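Local atomic coordinates of inactive glucansucrase (Lactobacillus reuteri, PDB entry 5JBD), a protein that is an inactive member of glycoside hydrolase family 70, a large single-chain protein built round a TIM-type barrel and carrying a bound calcium ion. Residues A[133-136]-A[137-140]; A[471-475]-A[476-480]; A[664-667]-A[668-671]. All blocks are in the same frame, centred on the assembly; numbering follows the deposited sequence.

Contact 1: residues A[133-136]-A[137-140]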
loop_
_atom_site.group_PDB
_atom_site.type_symbol
_atom_site.label_atom_id
_atom_site.label_comp_id
_atom_site.label_asym_id
_atom_site.label_seq_id
_atom_site.Cartn_x
_atom_site.Cartn_y
_atom_site.Cartn_z
ATOM N N ALA A 133 5.079 -13.119 -46.857
ATOM C CA ALA A 133 4.602 -13.726 -45.608
ATOM C C ALA A 133 4.449 -15.255 -45.712
ATOM O O ALA A 133 4.802 -15.968 -44.779
ATOM C CB ALA A 133 3.294 -13.090 -45.159
ATOM N N GLN A 134 3.932 -15.746 -46.840
ATOM C CA GLN A 134 3.800 -17.188 -47.057
ATOM C C GLN A 134 5.176 -17.866 -47.120
ATOM O O GLN A 134 5.400 -18.922 -46.509
ATOM C CB GLN A 134 3.001 -17.490 -48.340
ATOM C CG GLN A 134 2.767 -18.980 -48.617
ATOM C CD GLN A 134 2.164 -19.727 -47.422
ATOM O OE1 GLN A 134 0.947 -19.743 -47.225
ATOM N NE2 GLN A 134 3.018 -20.361 -46.639
ATOM N N ASN A 135 6.084 -17.244 -47.859
ATOM C CA ASN A 135 7.466 -17.716 -47.959
ATOM C C ASN A 135 8.190 -17.674 -46.609
ATOM O O ASN A 135 8.956 -18.588 -46.298
ATOM C CB ASN A 135 8.229 -16.933 -49.047
ATOM C CG ASN A 135 7.894 -17.428 -50.455
ATOM O OD1 ASN A 135 7.636 -18.603 -50.667
ATOM N ND2 ASN A 135 7.913 -16.534 -51.412
ATOM N N LEU A 136 7.928 -16.644 -45.808
ATOM C CA LEU A 136 8.490 -16.573 -44.467
ATOM C C LEU A 136 7.976 -17.706 -43.567
ATOM O O LEU A 136 8.741 -18.272 -42.798
ATOM C CB LEU A 136 8.204 -15.220 -43.823
ATOM C CG LEU A 136 8.746 -15.009 -42.395
ATOM C CD1 LEU A 136 10.251 -15.245 -42.297
ATOM C CD2 LEU A 136 8.386 -13.620 -41.931
ATOM N N ARG A 137 6.698 -18.056 -43.680
ATOM C CA ARG A 137 6.176 -19.198 -42.932
ATOM C C ARG A 137 6.950 -20.499 -43.243
ATOM O O ARG A 137 7.276 -21.250 -42.320
ATOM C CB ARG A 137 4.674 -19.367 -43.134
ATOM C CG ARG A 137 3.859 -18.288 -42.437
ATOM C CD ARG A 137 2.388 -18.660 -42.366
ATOM N NE ARG A 137 1.704 -18.551 -43.663
ATOM C CZ ARG A 137 1.196 -17.417 -44.165
ATOM N NH1 ARG A 137 1.250 -16.268 -43.503
ATOM N NH2 ARG A 137 0.605 -17.439 -45.351
ATOM N N TYR A 138 7.282 -20.725 -44.518
ATOM C CA TYR A 138 8.102 -21.883 -44.923
ATOM C C TYR A 138 9.491 -21.827 -44.256
ATOM O O TYR A 138 9.982 -22.828 -43.741
ATOM C CB TYR A 138 8.242 -21.978 -46.464
ATOM C CG TYR A 138 6.938 -22.053 -47.248
ATOM C CD1 TYR A 138 5.817 -22.736 -46.752
ATOM C CD2 TYR A 138 6.823 -21.448 -48.506
ATOM C CE1 TYR A 138 4.629 -22.802 -47.469
ATOM C CE2 TYR A 138 5.630 -21.506 -49.230
ATOM C CZ TYR A 138 4.538 -22.179 -48.703
ATOM O OH TYR A 138 3.349 -22.225 -49.386
ATOM N N VAL A 139 10.085 -20.634 -44.232
ATOM C CA VAL A 139 11.402 -20.423 -43.608
ATOM C C VAL A 139 11.308 -20.592 -42.084
ATOM O O VAL A 139 12.183 -21.192 -41.483
ATOM C CB VAL A 139 12.012 -19.055 -44.016
ATOM C CG1 VAL A 139 13.302 -18.761 -43.248
ATOM C CG2 VAL A 139 12.273 -19.025 -45.527
ATOM N N ILE A 140 10.216 -20.125 -41.486
ATOM C CA ILE A 140 9.955 -20.352 -40.052
ATOM C C ILE A 140 9.833 -21.863 -39.748
ATOM O O ILE A 140 10.385 -22.334 -38.751
ATOM C CB ILE A 140 8.716 -19.571 -39.560
ATOM C CG1 ILE A 140 9.045 -18.079 -39.494
ATOM C CG2 ILE A 140 8.270 -20.027 -38.167
ATOM C CD1 ILE A 140 7.855 -17.187 -39.233
HETATM O O HOH W 1 1.681 -21.529 -44.255
#
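Ala133 O accepts from Arg137 N at 3.0 Å and Leu136 O from Ile140 N at 2.7 Å; Tyr138 N and Val139 N donate likewise to Gln134 O and Asn135 O, carrying the helix through this turn without interruption. Gln134 meets both Arg137 and Tyr138, three and four residues on. With CG anti to the backbone N (chi1 -178°) and a bend at chi2, its side chain brings NE2 over one face of the Tyr138 ring, 3.0 Å from Tyr138 CE1, the amide and ring planes only 24° apart. The backbone Gln134 O stands above the ring centre, 3.4 Å from the ring plane. Arg137 NH2 donates to Gln134 OE1 at 3.0 Å. The oxygen is in the guanidinium plane, but the donor stands above the amide's carbonyl plane, the two flat groups being perpendicular. Water 1 ties the pair a second time, accepting from Gln134 NE2 at 3.0 Å and from Arg137 NE at 3.0 Å. Beyond the helix, Asn36 ND2 also reaches Gln134 OE1, and Arg137 NH1 bonds to Met84 O, so the guanidinium is fixed by more than its neighbour. Asn135 OD1 stands at the Tyr138 ring edge. Leu136 CG rests on Ile140 CD1 at 3.9 Å. These are i to i+3 and i to i+4 side-chain pairs of an alpha-helix, here helix 126-147, with Leu136 and Ile140 packed on Phe100 of helix 90-101.

Contact 2: residues A[471-475]-A[476-480]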
loop_
_atom_site.group_PDB
_atom_site.type_symbol
_atom_site.label_atom_id
_atom_site.label_comp_id
_atom_site.label_asym_id
_atom_site.label_seq_id
_atom_site.Cartn_x
_atom_site.Cartn_y
_atom_site.Cartn_z
ATOM N N GLU A 471 16.682 -1.465 8.946
ATOM C CA GLU A 471 15.513 -2.170 8.421
ATOM C C GLU A 471 15.783 -3.068 7.213
ATOM O O GLU A 471 14.920 -3.876 6.874
ATOM C CB GLU A 471 14.385 -1.175 8.128
ATOM C CG GLU A 471 14.615 -0.236 6.946
ATOM C CD GLU A 471 13.749 1.024 7.068
ATOM O OE1 GLU A 471 14.123 1.928 7.828
ATOM O OE2 GLU A 471 12.688 1.092 6.424
ATOM N N THR A 472 16.954 -2.930 6.570
ATOM C CA THR A 472 17.353 -3.848 5.483
ATOM C C THR A 472 18.141 -5.070 5.963
ATOM O O THR A 472 18.354 -5.983 5.170
ATOM C CB THR A 472 18.186 -3.147 4.396
ATOM O OG1 THR A 472 19.405 -2.683 4.967
ATOM C CG2 THR A 472 17.421 -1.970 3.799
ATOM N N ALA A 473 18.582 -5.105 7.226
ATOM C CA ALA A 473 19.231 -6.298 7.760
ATOM C C ALA A 473 18.170 -7.342 8.117
ATOM O O ALA A 473 16.967 -7.085 8.025
ATOM C CB ALA A 473 20.083 -5.962 8.977
ATOM N N GLN A 474 18.617 -8.530 8.509
ATOM C CA GLN A 474 17.697 -9.549 9.012
ATOM C C GLN A 474 16.934 -9.013 10.240
ATOM O O GLN A 474 17.409 -8.108 10.951
ATOM C CB GLN A 474 18.441 -10.853 9.326
ATOM C CG GLN A 474 18.921 -11.588 8.082
ATOM C CD GLN A 474 17.788 -12.126 7.242
ATOM O OE1 GLN A 474 16.958 -12.892 7.724
ATOM N NE2 GLN A 474 17.755 -11.746 5.969
ATOM N N TYR A 475 15.728 -9.534 10.444
ATOM C CA TYR A 475 14.758 -8.880 11.329
ATOM C C TYR A 475 15.260 -8.727 12.761
ATOM O O TYR A 475 15.588 -9.711 13.425
ATOM C CB TYR A 475 13.399 -9.613 11.305
ATOM C CG TYR A 475 12.265 -8.784 11.891
ATOM C CD1 TYR A 475 11.665 -7.755 11.149
ATOM C CD2 TYR A 475 11.811 -9.009 13.177
ATOM C CE1 TYR A 475 10.632 -6.990 11.679
ATOM C CE2 TYR A 475 10.782 -8.250 13.728
ATOM C CZ TYR A 475 10.193 -7.235 12.989
ATOM O OH TYR A 475 9.166 -6.497 13.565
ATOM N N MET A 476 15.333 -7.477 13.224
ATOM C CA MET A 476 15.824 -7.123 14.561
ATOM C C MET A 476 17.289 -7.511 14.870
ATOM O O MET A 476 17.695 -7.431 16.025
ATOM C CB MET A 476 14.878 -7.642 15.675
ATOM C CG MET A 476 13.514 -6.954 15.707
ATOM S SD MET A 476 12.338 -7.677 16.867
ATOM C CE MET A 476 13.005 -7.169 18.458
ATOM N N GLN A 477 18.093 -7.855 13.859
ATOM C CA GLN A 477 19.525 -8.191 14.083
ATOM C C GLN A 477 20.428 -6.990 14.391
ATOM O O GLN A 477 21.430 -7.163 15.081
ATOM C CB GLN A 477 20.138 -8.937 12.886
ATOM C CG GLN A 477 19.518 -10.286 12.548
ATOM C CD GLN A 477 19.183 -11.151 13.748
ATOM O OE1 GLN A 477 20.067 -11.717 14.398
ATOM N NE2 GLN A 477 17.885 -11.260 14.045
ATOM N N GLU A 478 20.095 -5.801 13.873
ATOM C CA GLU A 478 20.927 -4.594 14.043
ATOM C C GLU A 478 20.090 -3.433 14.569
ATOM O O GLU A 478 19.140 -3.005 13.909
ATOM C CB GLU A 478 21.542 -4.172 12.706
ATOM C CG GLU A 478 22.592 -5.125 12.155
ATOM C CD GLU A 478 23.102 -4.730 10.770
ATOM O OE1 GLU A 478 22.798 -3.622 10.273
ATOM O OE2 GLU A 478 23.825 -5.543 10.160
ATOM N N LYS A 479 20.451 -2.918 15.737
ATOM C CA LYS A 479 19.811 -1.717 16.255
ATOM C C LYS A 479 20.215 -0.484 15.441
ATOM O O LYS A 479 21.371 -0.352 14.999
ATOM C CB LYS A 479 20.174 -1.496 17.724
ATOM C CG LYS A 479 19.637 -2.552 18.669
ATOM C CD LYS A 479 20.215 -2.321 20.055
ATOM C CE LYS A 479 19.616 -3.269 21.076
ATOM N NZ LYS A 479 20.182 -2.974 22.423
ATOM N N SER A 480 19.263 0.430 15.275
ATOM C CA SER A 480 19.519 1.721 14.636
ATOM C C SER A 480 20.332 2.606 15.574
ATOM O O SER A 480 20.321 2.438 16.794
ATOM C CB SER A 480 18.192 2.425 14.297
ATOM O OG SER A 480 18.384 3.809 14.033
HETATM O O HOH W 2 17.824 -5.325 11.835
#
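The Tyr475 ring and the Met476 side chain lie alongside each other and point the same way, the sulfur approaching the ring obliquely: Met476 SD is 4.6 Å from the ring centroid, 57° off its normal, a Met-aromatic contact. Both residues are the central pair of a type II beta turn from Gln474 to Gln477, in the loop between helices 465-468 and 483-496. The ring also stacks with that of Tyr465, while Tyr475 OH bonds to Asp655 O and helix 670-676 packs against the ring. The second flat group, the Gln477 amide, holds Tyr475 O near its plane, NE2 donating to that oxygen over 2.8 Å. With CG beside the backbone N (chi1 -62°) and a bend at chi2 (-41°), the Gln477 chain curls back over the turn, and its amide NE2 reaches the carbonyl from above the carbonyl plane. The closing bond of the turn runs from Gln477 N to Gln474 O, 3.0 Å long and nearly straight. Met476, at the third position, has a positive phi. Gln477 CG presses on Gln474 CB at 3.4 Å; the amide of Gln474 is taken up by Glu662 O and Thr664 N. Farther from the turn, Ala473 CB packs on the carboxylate of Glu478, whose OE1 bonds to Asn470 ND2 and a glycerol molecule. Between the two arms sits water 2, 2.9 Å from Gln474 O and accepting from Glu478 N at 3.1 Å.

Contact 3: residues A[664-667]-A[668-671]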
loop_
_atom_site.group_PDB
_atom_site.type_symbol
_atom_site.label_atom_id
_atom_site.label_comp_id
_atom_site.label_asym_id
_atom_site.label_seq_id
_atom_site.Cartn_x
_atom_site.Cartn_y
_atom_site.Cartn_z
ATOM N N THR A 664 16.728 -15.433 5.843
ATOM C CA THR A 664 17.777 -16.388 5.457
ATOM C C THR A 664 17.639 -17.753 6.148
ATOM O O THR A 664 18.365 -18.689 5.810
ATOM C CB THR A 664 19.169 -15.796 5.750
ATOM O OG1 THR A 664 19.190 -15.221 7.067
ATOM C CG2 THR A 664 19.499 -14.718 4.726
ATOM N N SER A 665 16.730 -17.859 7.117
ATOM C CA SER A 665 16.443 -19.113 7.798
ATOM C C SER A 665 15.033 -19.061 8.376
ATOM O O SER A 665 14.389 -18.003 8.376
ATOM C CB SER A 665 17.438 -19.349 8.930
ATOM O OG SER A 665 17.281 -18.379 9.953
ATOM N N VAL A 666 14.575 -20.201 8.888
ATOM C CA VAL A 666 13.285 -20.273 9.583
ATOM C C VAL A 666 13.329 -19.446 10.876
ATOM O O VAL A 666 12.382 -18.719 11.171
ATOM C CB VAL A 666 12.859 -21.744 9.866
ATOM C CG1 VAL A 666 11.672 -21.815 10.829
ATOM C CG2 VAL A 666 12.528 -22.446 8.554
ATOM N N GLU A 667 14.421 -19.562 11.632
ATOM C CA GLU A 667 14.606 -18.777 12.855
ATOM C C GLU A 667 14.486 -17.262 12.600
ATOM O O GLU A 667 13.972 -16.536 13.448
ATOM C CB GLU A 667 15.953 -19.120 13.498
ATOM C CG GLU A 667 16.254 -18.399 14.817
ATOM C CD GLU A 667 17.561 -18.864 15.460
ATOM O OE1 GLU A 667 17.812 -20.086 15.493
ATOM O OE2 GLU A 667 18.341 -18.009 15.929
ATOM N N ASN A 668 14.941 -16.808 11.431
ATOM C CA ASN A 668 14.921 -15.380 11.059
ATOM C C ASN A 668 13.590 -14.881 10.466
ATOM O O ASN A 668 13.484 -13.698 10.126
ATOM C CB ASN A 668 16.079 -15.047 10.097
ATOM C CG ASN A 668 17.430 -14.963 10.795
ATOM O OD1 ASN A 668 17.522 -14.931 12.019
ATOM N ND2 ASN A 668 18.492 -14.930 10.007
ATOM N N HIS A 669 12.588 -15.757 10.338
ATOM C CA HIS A 669 11.237 -15.321 9.995
ATOM C C HIS A 669 10.806 -14.268 11.006
ATOM O O HIS A 669 10.903 -14.486 12.208
ATOM C CB HIS A 669 10.235 -16.480 10.056
ATOM C CG HIS A 669 10.350 -17.459 8.926
ATOM N ND1 HIS A 669 9.432 -18.470 8.732
ATOM C CD2 HIS A 669 11.265 -17.587 7.937
ATOM C CE1 HIS A 669 9.764 -19.166 7.662
ATOM N NE2 HIS A 669 10.872 -18.648 7.159
ATOM N N ALA A 670 10.324 -13.135 10.520
ATOM C CA ALA A 670 9.881 -12.064 11.415
ATOM C C ALA A 670 8.899 -12.590 12.472
ATOM O O ALA A 670 8.995 -12.213 13.641
ATOM C CB ALA A 670 9.260 -10.919 10.617
ATOM N N TYR A 671 7.993 -13.496 12.080
ATOM C CA TYR A 671 7.019 -14.029 13.036
ATOM C C TYR A 671 7.708 -14.696 14.219
ATOM O O TYR A 671 7.329 -14.463 15.365
ATOM C CB TYR A 671 6.015 -14.986 12.367
ATOM C CG TYR A 671 5.055 -14.346 11.355
ATOM C CD1 TYR A 671 4.658 -13.012 11.458
ATOM C CD2 TYR A 671 4.565 -15.083 10.284
ATOM C CE1 TYR A 671 3.815 -12.432 10.521
ATOM C CE2 TYR A 671 3.708 -14.520 9.354
ATOM C CZ TYR A 671 3.322 -13.182 9.489
ATOM O OH TYR A 671 2.486 -12.607 8.574
#
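Asn668 turns its amide back along the chain to Thr664, ND2 donating to OG1 at 3.0 Å with the hydroxyl oxygen only 5° out of the amide plane. The bond lies beside a type I beta turn from Val666 to His669, which leads the chain into helix 670-676 with His669 at the N-cap position. The backbone of Asn668 is held as well: its N donates to Ser665 OG at 3.2 Å and, more weakly, to Ser665 O. Ser665 can offer the hydroxyl because OG stands between its own backbone N and carbonyl carbon (chi1 66°), which directs OG to Asn668 N. The same OG lies against Asn668 CG at 3.5 Å, so one serine supports both the main chain and the amide of that residue.

The turn itself is closed by His669 N donating to Val666 O at 3.1 Å, the donor well above the carbonyl plane. The His669 ring lies against Val666. Val666 CA lies over one ring face, 3.9 Å from the centroid and 17° off the normal, a CH-pi contact, and Val666 O also lies over a face of the ring, nearest CG. Ser665 O comes to CD2 obliquely, at 3.2 Å.

A second shell sets these groups in place. Glu729 on helix 727-739 touches the Val666 side chain and bonds through OE1 to His669 ND1, which fixes the rotation of the ring and is consistent with a proton on ND1. At the start of the loop, Gln474 packs on Asn668. Val666 O, besides accepting from His669 N, takes a further hydrogen bond from Asn672 ND2 in the first turn of the helix.

How the contacts relate
From the N terminus, contact 1 comes first, within helix 126-147, where it spans a single helical turn and closes no loop. Contact 2 follows after strand 460-464 and closes a tight turn between two helices; contact 3 follows after strand 652-654 and closes the turn into helix 670-676. The three are in series, and none nests within or crosses another. Strands 460-464 and 652-654 are neighbours in the parallel sheet, so their following loops meet: Gln474 OE1 lies 3.2 Å from Thr664 N, a probable hydrogen bond, and Tyr475 CG packs on Ala670 CB. Contact 1 stands apart, its nearest atoms about 45 Å from those of contact 3.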